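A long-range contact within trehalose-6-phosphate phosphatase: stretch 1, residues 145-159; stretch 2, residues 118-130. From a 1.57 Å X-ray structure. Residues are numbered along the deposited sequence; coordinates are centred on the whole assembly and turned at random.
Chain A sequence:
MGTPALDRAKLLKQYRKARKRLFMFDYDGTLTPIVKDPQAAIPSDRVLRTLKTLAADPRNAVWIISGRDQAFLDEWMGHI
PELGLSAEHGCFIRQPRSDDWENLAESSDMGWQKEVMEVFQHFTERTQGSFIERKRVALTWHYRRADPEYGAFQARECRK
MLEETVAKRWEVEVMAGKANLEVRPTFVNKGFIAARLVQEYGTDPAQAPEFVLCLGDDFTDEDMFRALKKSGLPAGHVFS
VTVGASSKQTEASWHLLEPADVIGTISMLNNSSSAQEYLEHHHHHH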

ATOM      1  N   ARG A 145     -24.004   6.918  16.875  1.00 12.86           N
ATOM      2  CA  ARG A 145     -24.910   6.988  18.014  1.00 12.68           C
ATOM      3  C   ARG A 145     -25.924   8.118  17.839  1.00 14.49           C
ATOM      4  O   ARG A 145     -26.873   8.231  18.614  1.00 17.70           O
ATOM      5  CB  ARG A 145     -24.132   7.174  19.318  1.00 14.43           C
ATOM      6  CG  ARG A 145     -23.287   5.958  19.720  1.00 13.51           C
ATOM      7  CD  ARG A 145     -24.153   4.746  20.043  1.00 15.50           C
ATOM      8  NE  ARG A 145     -25.035   5.005  21.184  1.00 13.11           N
ATOM      9  CZ  ARG A 145     -24.713   4.799  22.461  1.00 14.77           C
ATOM     10  NH1 ARG A 145     -23.514   4.318  22.800  1.00 13.09           N
ATOM     11  NH2 ARG A 145     -25.598   5.078  23.416  1.00 15.85           N
ATOM     12  N   ALA A 146     -25.721   8.948  16.822  1.00 14.01           N
ATOM     13  CA  ALA A 146     -26.665  10.029  16.545  1.00 17.04           C
ATOM     14  C   ALA A 146     -27.933   9.494  15.893  1.00 12.92           C
ATOM     15  O   ALA A 146     -27.966   8.373  15.386  1.00 12.61           O
ATOM     16  CB  ALA A 146     -26.023  11.078  15.655  1.00 15.38           C
ATOM     17  N   ASP A 147     -28.991  10.302  15.899  1.00 14.36           N
ATOM     18  CA  ASP A 147     -30.135   9.967  15.071  1.00 17.30           C
ATOM     19  C   ASP A 147     -29.659   9.635  13.661  1.00 15.91           C
ATOM     20  O   ASP A 147     -28.901  10.389  13.073  1.00 16.18           O
ATOM     21  CB  ASP A 147     -31.133  11.122  15.036  1.00 19.58           C
ATOM     22  CG  ASP A 147     -32.287  10.853  14.097  1.00 23.56           C
ATOM     23  OD1 ASP A 147     -33.113   9.978  14.426  1.00 25.82           O
ATOM     24  OD2 ASP A 147     -32.360  11.501  13.026  1.00 21.47           O
ATOM     25  N   PRO A 148     -30.094   8.492  13.118  1.00 15.35           N
ATOM     26  CA  PRO A 148     -29.595   8.048  11.811  1.00 16.21           C
ATOM     27  C   PRO A 148     -29.821   9.040  10.667  1.00 15.85           C
ATOM     28  O   PRO A 148     -28.875   9.344   9.946  1.00 18.00           O
ATOM     29  CB  PRO A 148     -30.364   6.751  11.575  1.00 25.18           C
ATOM     30  CG  PRO A 148     -30.610   6.228  12.950  1.00 24.72           C
ATOM     31  CD  PRO A 148     -30.875   7.443  13.797  1.00 22.26           C
ATOM     32  N   GLU A 149     -31.040   9.545  10.505  1.00 17.69           N
ATOM     33  CA  GLU A 149     -31.308  10.458   9.399  1.00 17.03           C
ATOM     34  C   GLU A 149     -30.616  11.808   9.580  1.00 12.61           C
ATOM     35  O   GLU A 149     -30.025  12.331   8.634  1.00 13.09           O
ATOM     36  CB  GLU A 149     -32.819  10.657   9.238  1.00 18.77           C
ATOM     37  CG  GLU A 149     -33.556   9.409   8.773  1.00 22.91           C
ATOM     38  CD  GLU A 149     -35.028   9.431   9.163  1.00 46.02           C
ATOM     39  OE1 GLU A 149     -35.711  10.444   8.886  1.00 41.62           O
ATOM     40  OE2 GLU A 149     -35.500   8.441   9.763  1.00 51.50           O
ATOM     41  N   TYR A 150     -30.695  12.372  10.782  1.00 13.90           N
ATOM     42  CA  TYR A 150     -30.102  13.679  11.022  1.00 13.48           C
ATOM     43  C   TYR A 150     -28.581  13.570  11.009  1.00 15.13           C
ATOM     44  O   TYR A 150     -27.904  14.452  10.504  1.00 13.75           O
ATOM     45  CB  TYR A 150     -30.591  14.290  12.340  1.00 13.51           C
ATOM     46  CG  TYR A 150     -30.137  15.721  12.560  1.00 14.78           C
ATOM     47  CD1 TYR A 150     -30.485  16.726  11.664  1.00 15.08           C
ATOM     48  CD2 TYR A 150     -29.376  16.073  13.667  1.00 15.40           C
ATOM     49  CE1 TYR A 150     -30.072  18.033  11.852  1.00 17.42           C
ATOM     50  CE2 TYR A 150     -28.971  17.394  13.878  1.00 17.39           C
ATOM     51  CZ  TYR A 150     -29.328  18.368  12.962  1.00 18.34           C
ATOM     52  OH  TYR A 150     -28.932  19.686  13.148  1.00 19.89           O
ATOM     53  N   GLY A 151     -28.050  12.476  11.548  1.00 13.94           N
ATOM     54  CA  GLY A 151     -26.611  12.232  11.467  1.00 15.27           C
ATOM     55  C   GLY A 151     -26.104  12.217  10.034  1.00 15.22           C
ATOM     56  O   GLY A 151     -25.092  12.860   9.699  1.00 13.79           O
ATOM     57  N   ALA A 152     -26.800  11.478   9.177  1.00 13.52           N
ATOM     58  CA  ALA A 152     -26.415  11.380   7.777  1.00 14.44           C
ATOM     59  C   ALA A 152     -26.488  12.746   7.103  1.00 16.14           C
ATOM     60  O   ALA A 152     -25.628  13.096   6.294  1.00 15.28           O
ATOM     61  CB  ALA A 152     -27.291  10.371   7.038  1.00 17.57           C
ATOM     62  N   PHE A 153     -27.520  13.512   7.448  1.00 14.18           N
ATOM     63  CA  PHE A 153     -27.687  14.862   6.924  1.00 14.86           C
ATOM     64  C   PHE A 153     -26.529  15.763   7.332  1.00 13.13           C
ATOM     65  O   PHE A 153     -25.922  16.440   6.496  1.00 14.14           O
ATOM     66  CB  PHE A 153     -29.017  15.449   7.416  1.00 12.99           C
ATOM     67  CG  PHE A 153     -29.159  16.930   7.185  1.00 14.38           C
ATOM     68  CD1 PHE A 153     -29.279  17.437   5.901  1.00 14.15           C
ATOM     69  CD2 PHE A 153     -29.197  17.808   8.260  1.00 17.11           C
ATOM     70  CE1 PHE A 153     -29.417  18.799   5.687  1.00 14.64           C
ATOM     71  CE2 PHE A 153     -29.339  19.178   8.055  1.00 18.95           C
ATOM     72  CZ  PHE A 153     -29.448  19.667   6.763  1.00 14.63           C
ATOM     73  N   GLN A 154     -26.225  15.757   8.620  1.00 12.51           N
ATOM     74  CA  GLN A 154     -25.129  16.556   9.143  1.00 11.97           C
ATOM     75  C   GLN A 154     -23.821  16.179   8.457  1.00 13.13           C
ATOM     76  O   GLN A 154     -22.997  17.038   8.152  1.00 13.83           O
ATOM     77  CB  GLN A 154     -25.002  16.365  10.655  1.00 12.86           C
ATOM     78  CG  GLN A 154     -26.138  16.989  11.465  1.00 13.13           C
ATOM     79  CD  GLN A 154     -26.009  18.497  11.559  1.00 13.28           C
ATOM     80  OE1 GLN A 154     -26.212  19.207  10.571  1.00 18.23           O
ATOM     81  NE2 GLN A 154     -25.665  18.993  12.743  1.00 15.01           N
ATOM     82  N   ALA A 155     -23.635  14.887   8.225  1.00 12.34           N
ATOM     83  CA  ALA A 155     -22.401  14.424   7.594  1.00 12.57           C
ATOM     84  C   ALA A 155     -22.314  14.887   6.144  1.00 13.39           C
ATOM     85  O   ALA A 155     -21.248  15.302   5.691  1.00 14.88           O
ATOM     86  CB  ALA A 155     -22.298  12.910   7.688  1.00 14.67           C
ATOM     87  N   ARG A 156     -23.433  14.850   5.418  1.00 14.63           N
ATOM     88  CA  ARG A 156     -23.443  15.362   4.048  1.00 14.73           C
ATOM     89  C   ARG A 156     -23.119  16.853   4.034  1.00 14.76           C
ATOM     90  O   ARG A 156     -22.358  17.316   3.191  1.00 15.11           O
ATOM     91  CB  ARG A 156     -24.798  15.125   3.366  1.00 16.73           C
ATOM     92  CG  ARG A 156     -25.078  13.676   3.039  1.00 17.40           C
ATOM     93  CD  ARG A 156     -26.297  13.527   2.143  1.00 19.39           C
ATOM     94  NE  ARG A 156     -27.526  14.002   2.778  1.00 17.57           N
ATOM     95  CZ  ARG A 156     -28.298  13.255   3.565  1.00 16.66           C
ATOM     96  NH1 ARG A 156     -27.964  11.997   3.839  1.00 17.31           N
ATOM     97  NH2 ARG A 156     -29.407  13.762   4.087  1.00 17.83           N
ATOM     98  N   GLU A 157     -23.688  17.600   4.977  1.00 13.45           N
ATOM     99  CA  GLU A 157     -23.464  19.040   5.018  1.00 14.31           C
ATOM    100  C   GLU A 157     -22.025  19.361   5.406  1.00 16.02           C
ATOM    101  O   GLU A 157     -21.386  20.234   4.812  1.00 15.79           O
ATOM    102  CB  GLU A 157     -24.447  19.704   5.984  1.00 16.45           C
ATOM    103  CG  GLU A 157     -25.908  19.439   5.610  1.00 19.66           C
ATOM    104  CD  GLU A 157     -26.271  20.022   4.242  1.00 23.42           C
ATOM    105  OE1 GLU A 157     -26.349  21.261   4.148  1.00 25.50           O
ATOM    106  OE2 GLU A 157     -26.471  19.248   3.268  1.00 26.01           O
ATOM    107  N   CYS A 158     -21.506  18.617   6.375  1.00 15.14           N
ATOM    108  CA  CYS A 158     -20.137  18.818   6.828  1.00 15.30           C
ATOM    109  C   CYS A 158     -19.137  18.451   5.731  1.00 17.53           C
ATOM    110  O   CYS A 158     -18.149  19.155   5.518  1.00 15.72           O
ATOM    111  CB  CYS A 158     -19.884  17.998   8.091  1.00 12.12           C
ATOM    112  SG  CYS A 158     -18.207  18.210   8.771  1.00 16.16           S
ATOM    113  N   ARG A 159     -19.408  17.355   5.030  1.00 14.15           N
ATOM    114  CA  ARG A 159     -18.555  16.925   3.936  1.00 15.97           C
ATOM    115  C   ARG A 159     -18.492  17.978   2.837  1.00 17.48           C
ATOM    116  O   ARG A 159     -17.414  18.309   2.356  1.00 18.00           O
ATOM    117  CB  ARG A 159     -19.040  15.594   3.357  1.00 16.76           C
ATOM    118  CG  ARG A 159     -18.185  15.116   2.196  1.00 17.44           C
ATOM    119  CD  ARG A 159     -18.622  13.774   1.644  1.00 21.59           C
ATOM    120  NE  ARG A 159     -17.662  13.313   0.639  1.00 28.39           N
ATOM    121  CZ  ARG A 159     -17.662  12.100   0.098  1.00 31.96           C
ATOM    122  NH1 ARG A 159     -18.577  11.210   0.458  1.00 30.09           N
ATOM    123  NH2 ARG A 159     -16.743  11.773  -0.803  1.00 34.08           N
TER
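Stretch 2, residues 118-130: EVFQHFTERTQGS

Stretch 2 lies on stretch 1 as a helix followed by a turn, and it runs the opposite way. Its helix, which begins earlier in the chain and covers the first residues of the stretch, meets helix 148-159 at 157° between N-to-C directions, nearly antiparallel, with the axes 11.1 Å apart at closest approach. That spacing is wide for a helix pair; the Phe123 ring and the Gln154 side chain lie in it, with Cys158 against the ring. Beyond the helix the chain of stretch 2 passes through Arg126 into a type II turn from Thr127 to Ser130, which comes down beside the loop leading into helix 148-159. The backbones are much closer there: the CA atoms of Ala146 and Gly129 are 4.6 Å apart, against 7.4 Å for the CA atoms of Gln154 and Phe123.

Phe123 and Cys158 cover the most surface, and they cover each other. Both CA-to-CB bonds point toward the opposing stretch. With chi1 at -83° and chi2 at -90°, Phe123 presents a ring face to Cys158, whose CB stands 3.7 Å from the Phe123 ring centroid and only 8° off the ring normal, a clean CH-pi contact. The t rotamer of Cys158 also keeps its SG over that face, 4.2 Å from the same centroid. The sulfur serves further neighbours: Cys158 SG lies 3.7 Å from Val119 CG1 and 3.9 Å from Phe120 CE1, meeting the Phe120 ring at its edge. One small, polarizable side chain thus packs against three larger apolar ones. One helical turn before Cys158, the backbone of Gln154 also reaches the ring, its O 3.6 Å from Phe123 CE1.

Gln154 is the third anchor, and the polar one. Its m, m side chain folds so that Gln154 NE2 donates a 3.0 Å hydrogen bond to Thr127 OG1. Thr127 OG1 in turn donates to Phe123 O at 2.8 Å, so the hydroxyl ties the incoming amide back to Phe123, in the helix of stretch 2. In this buried setting the hydroxyl both accepts and donates.

The turn closes the contact at short range. Ala146 CB rests 3.8 Å from Thr127 CG2, and Ala146 CA approaches Gln128 O at 3.3 Å in a CA-H...O contact. Gly129, at phi 98° and psi -18°, has a conformation that itself calls for glycine; a CB there would also clash with Arg145 C, at 2.9 Å. Water completes the pairing where the backbones do not bond directly: one water donates to Gln128 O (2.7 Å) and accepts from Asp147 N (3.1 Å), another donates to Gly129 O (2.7 Å) and accepts from Arg145 N (2.9 Å). A third joins Arg126 O to Tyr150 OH, 2.6 Å from each. The rule is apolar packing between helices, one amide-hydroxyl link, and a close, hydrated turn.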

ATOM      1  N   GLU A 118     -11.847  22.415  14.104  1.00 15.70           N
ATOM      2  CA  GLU A 118     -12.802  23.479  14.382  1.00 20.19           C
ATOM      3  C   GLU A 118     -14.172  23.124  13.796  1.00 20.29           C
ATOM      4  O   GLU A 118     -15.203  23.253  14.472  1.00 17.76           O
ATOM      5  CB  GLU A 118     -12.281  24.806  13.820  1.00 21.86           C
ATOM      6  CG  GLU A 118     -13.013  26.029  14.319  1.00 34.72           C
ATOM      7  CD  GLU A 118     -12.289  27.312  13.959  1.00 44.62           C
ATOM      8  OE1 GLU A 118     -11.085  27.243  13.619  1.00 39.48           O
ATOM      9  OE2 GLU A 118     -12.926  28.385  14.013  1.00 49.51           O
ATOM     10  N   VAL A 119     -14.170  22.662  12.551  1.00 16.59           N
ATOM     11  CA  VAL A 119     -15.391  22.257  11.867  1.00 17.27           C
ATOM     12  C   VAL A 119     -16.024  21.031  12.529  1.00 20.53           C
ATOM     13  O   VAL A 119     -17.223  21.013  12.816  1.00 16.04           O
ATOM     14  CB  VAL A 119     -15.125  21.958  10.386  1.00 17.78           C
ATOM     15  CG1 VAL A 119     -16.322  21.263   9.737  1.00 16.93           C
ATOM     16  CG2 VAL A 119     -14.764  23.234   9.638  1.00 19.70           C
ATOM     17  N   PHE A 120     -15.225  19.997  12.770  1.00 14.64           N
ATOM     18  CA  PHE A 120     -15.757  18.818  13.444  1.00 12.59           C
ATOM     19  C   PHE A 120     -16.299  19.149  14.844  1.00 17.00           C
ATOM     20  O   PHE A 120     -17.322  18.600  15.261  1.00 15.87           O
ATOM     21  CB  PHE A 120     -14.680  17.717  13.548  1.00 11.59           C
ATOM     22  CG  PHE A 120     -14.493  16.887  12.294  1.00 11.48           C
ATOM     23  CD1 PHE A 120     -15.326  17.007  11.197  1.00 12.35           C
ATOM     24  CD2 PHE A 120     -13.455  15.956  12.236  1.00 10.66           C
ATOM     25  CE1 PHE A 120     -15.128  16.219  10.059  1.00 11.94           C
ATOM     26  CE2 PHE A 120     -13.256  15.160  11.111  1.00 10.21           C
ATOM     27  CZ  PHE A 120     -14.087  15.292  10.023  1.00 11.68           C
ATOM     28  N   GLN A 121     -15.633  20.039  15.579  1.00 18.73           N
ATOM     29  CA  GLN A 121     -16.085  20.361  16.931  1.00 17.82           C
ATOM     30  C   GLN A 121     -17.440  21.050  16.879  1.00 17.54           C
ATOM     31  O   GLN A 121     -18.308  20.821  17.724  1.00 19.20           O
ATOM     32  CB  GLN A 121     -15.075  21.255  17.654  1.00 22.32           C
ATOM     33  CG  GLN A 121     -15.505  21.638  19.062  1.00 29.10           C
ATOM     34  CD  GLN A 121     -15.634  20.436  19.989  1.00 36.39           C
ATOM     35  OE1 GLN A 121     -14.932  19.435  19.830  1.00 31.75           O
ATOM     36  NE2 GLN A 121     -16.537  20.533  20.963  1.00 38.61           N
ATOM     37  N   HIS A 122     -17.603  21.879  15.859  1.00 16.22           N
ATOM     38  CA  HIS A 122     -18.842  22.611  15.645  1.00 18.28           C
ATOM     39  C   HIS A 122     -19.998  21.654  15.425  1.00 21.18           C
ATOM     40  O   HIS A 122     -21.039  21.765  16.083  1.00 17.68           O
ATOM     41  CB  HIS A 122     -18.694  23.538  14.451  1.00 18.07           C
ATOM     42  CG  HIS A 122     -19.872  24.425  14.229  1.00 19.75           C
ATOM     43  ND1 HIS A 122     -20.850  24.144  13.298  1.00 24.95           N
ATOM     44  CD2 HIS A 122     -20.222  25.596  14.806  1.00 19.89           C
ATOM     45  CE1 HIS A 122     -21.756  25.106  13.320  1.00 17.18           C
ATOM     46  NE2 HIS A 122     -21.398  25.999  14.225  1.00 26.41           N
ATOM     47  N   PHE A 123     -19.805  20.710  14.504  1.00 16.87           N
ATOM     48  CA  PHE A 123     -20.836  19.728  14.198  1.00 15.17           C
ATOM     49  C   PHE A 123     -21.044  18.757  15.348  1.00 16.89           C
ATOM     50  O   PHE A 123     -22.156  18.262  15.545  1.00 14.76           O
ATOM     51  CB  PHE A 123     -20.505  18.964  12.914  1.00 15.30           C
ATOM     52  CG  PHE A 123     -20.916  19.683  11.669  1.00 13.57           C
ATOM     53  CD1 PHE A 123     -22.177  19.479  11.120  1.00 15.02           C
ATOM     54  CD2 PHE A 123     -20.062  20.587  11.058  1.00 16.04           C
ATOM     55  CE1 PHE A 123     -22.570  20.148   9.968  1.00 16.89           C
ATOM     56  CE2 PHE A 123     -20.444  21.263   9.908  1.00 17.07           C
ATOM     57  CZ  PHE A 123     -21.712  21.048   9.364  1.00 17.54           C
ATOM     58  N   THR A 124     -19.992  18.481  16.117  1.00 14.28           N
ATOM     59  CA  THR A 124     -20.137  17.604  17.270  1.00 12.70           C
ATOM     60  C   THR A 124     -21.069  18.213  18.319  1.00 17.06           C
ATOM     61  O   THR A 124     -21.984  17.550  18.805  1.00 17.35           O
ATOM     62  CB  THR A 124     -18.779  17.280  17.899  1.00 15.68           C
ATOM     63  OG1 THR A 124     -18.008  16.560  16.932  1.00 14.03           O
ATOM     64  CG2 THR A 124     -18.950  16.420  19.141  1.00 17.08           C
ATOM     65  N   GLU A 125     -20.851  19.483  18.643  1.00 18.27           N
ATOM     66  CA  GLU A 125     -21.700  20.170  19.611  1.00 17.79           C
ATOM     67  C   GLU A 125     -23.161  20.199  19.157  1.00 20.82           C
ATOM     68  O   GLU A 125     -24.075  20.292  19.980  1.00 22.87           O
ATOM     69  CB  GLU A 125     -21.186  21.592  19.842  1.00 21.10           C
ATOM     70  CG  GLU A 125     -19.819  21.647  20.508  1.00 25.56           C
ATOM     71  CD  GLU A 125     -19.132  22.990  20.331  1.00 34.83           C
ATOM     72  OE1 GLU A 125     -19.651  23.833  19.567  1.00 35.48           O
ATOM     73  OE2 GLU A 125     -18.064  23.199  20.949  1.00 38.97           O
ATOM     74  N   ARG A 126     -23.378  20.096  17.849  1.00 16.77           N
ATOM     75  CA  ARG A 126     -24.727  20.206  17.286  1.00 16.94           C
ATOM     76  C   ARG A 126     -25.310  18.876  16.796  1.00 17.65           C
ATOM     77  O   ARG A 126     -26.369  18.846  16.157  1.00 19.62           O
ATOM     78  CB  ARG A 126     -24.719  21.217  16.144  1.00 18.63           C
ATOM     79  CG  ARG A 126     -24.543  22.645  16.636  1.00 19.49           C
ATOM     80  CD  ARG A 126     -23.852  23.541  15.628  1.00 24.38           C
ATOM     81  NE  ARG A 126     -23.656  24.888  16.171  1.00 28.15           N
ATOM     82  CZ  ARG A 126     -22.668  25.232  16.998  1.00 33.69           C
ATOM     83  NH1 ARG A 126     -21.767  24.333  17.380  1.00 26.18           N
ATOM     84  NH2 ARG A 126     -22.576  26.481  17.443  1.00 31.68           N
ATOM     85  N   THR A 127     -24.627  17.776  17.097  1.00 15.50           N
ATOM     86  CA  THR A 127     -25.108  16.461  16.689  1.00 15.33           C
ATOM     87  C   THR A 127     -24.949  15.492  17.852  1.00 15.72           C
ATOM     88  O   THR A 127     -23.891  14.892  18.027  1.00 14.75           O
ATOM     89  CB  THR A 127     -24.351  15.925  15.456  1.00 14.87           C
ATOM     90  OG1 THR A 127     -24.300  16.929  14.431  1.00 15.33           O
ATOM     91  CG2 THR A 127     -25.023  14.684  14.905  1.00 14.58           C
ATOM     92  N   GLN A 128     -25.999  15.348  18.658  1.00 15.40           N
ATOM     93  CA  GLN A 128     -25.908  14.550  19.875  1.00 17.08           C
ATOM     94  C   GLN A 128     -25.502  13.114  19.567  1.00 14.43           C
ATOM     95  O   GLN A 128     -26.031  12.497  18.641  1.00 17.95           O
ATOM     96  CB  GLN A 128     -27.244  14.572  20.631  1.00 20.67           C
ATOM     97  CG  GLN A 128     -27.223  13.813  21.958  1.00 26.37           C
ATOM     98  CD  GLN A 128     -26.363  14.490  23.021  1.00 40.63           C
ATOM     99  OE1 GLN A 128     -25.870  15.604  22.827  1.00 48.12           O
ATOM    100  NE2 GLN A 128     -26.185  13.819  24.155  1.00 50.97           N
ATOM    101  N   GLY A 129     -24.537  12.605  20.328  1.00 16.80           N
ATOM    102  CA  GLY A 129     -24.040  11.253  20.141  1.00 17.71           C
ATOM    103  C   GLY A 129     -22.753  11.183  19.330  1.00 15.97           C
ATOM    104  O   GLY A 129     -22.047  10.166  19.351  1.00 15.69           O
ATOM    105  N   SER A 130     -22.442  12.249  18.600  1.00 13.69           N
ATOM    106  CA  SER A 130     -21.257  12.227  17.737  1.00 12.73           C
ATOM    107  C   SER A 130     -20.010  12.524  18.544  1.00 15.02           C
ATOM    108  O   SER A 130     -20.095  13.070  19.637  1.00 14.03           O
ATOM    109  CB  SER A 130     -21.381  13.237  16.587  1.00 13.48           C
ATOM    110  OG  SER A 130     -21.305  14.580  17.055  1.00 13.21           O
TER
HETATM  111  O   HOH W   1     -28.277  20.516  15.554  1.00 19.88           O
HETATM  112  O   HOH W   2     -28.441  12.909  17.485  1.00 21.86           O
HETATM  113  O   HOH W   3     -21.509   8.336  17.390  1.00 13.72           O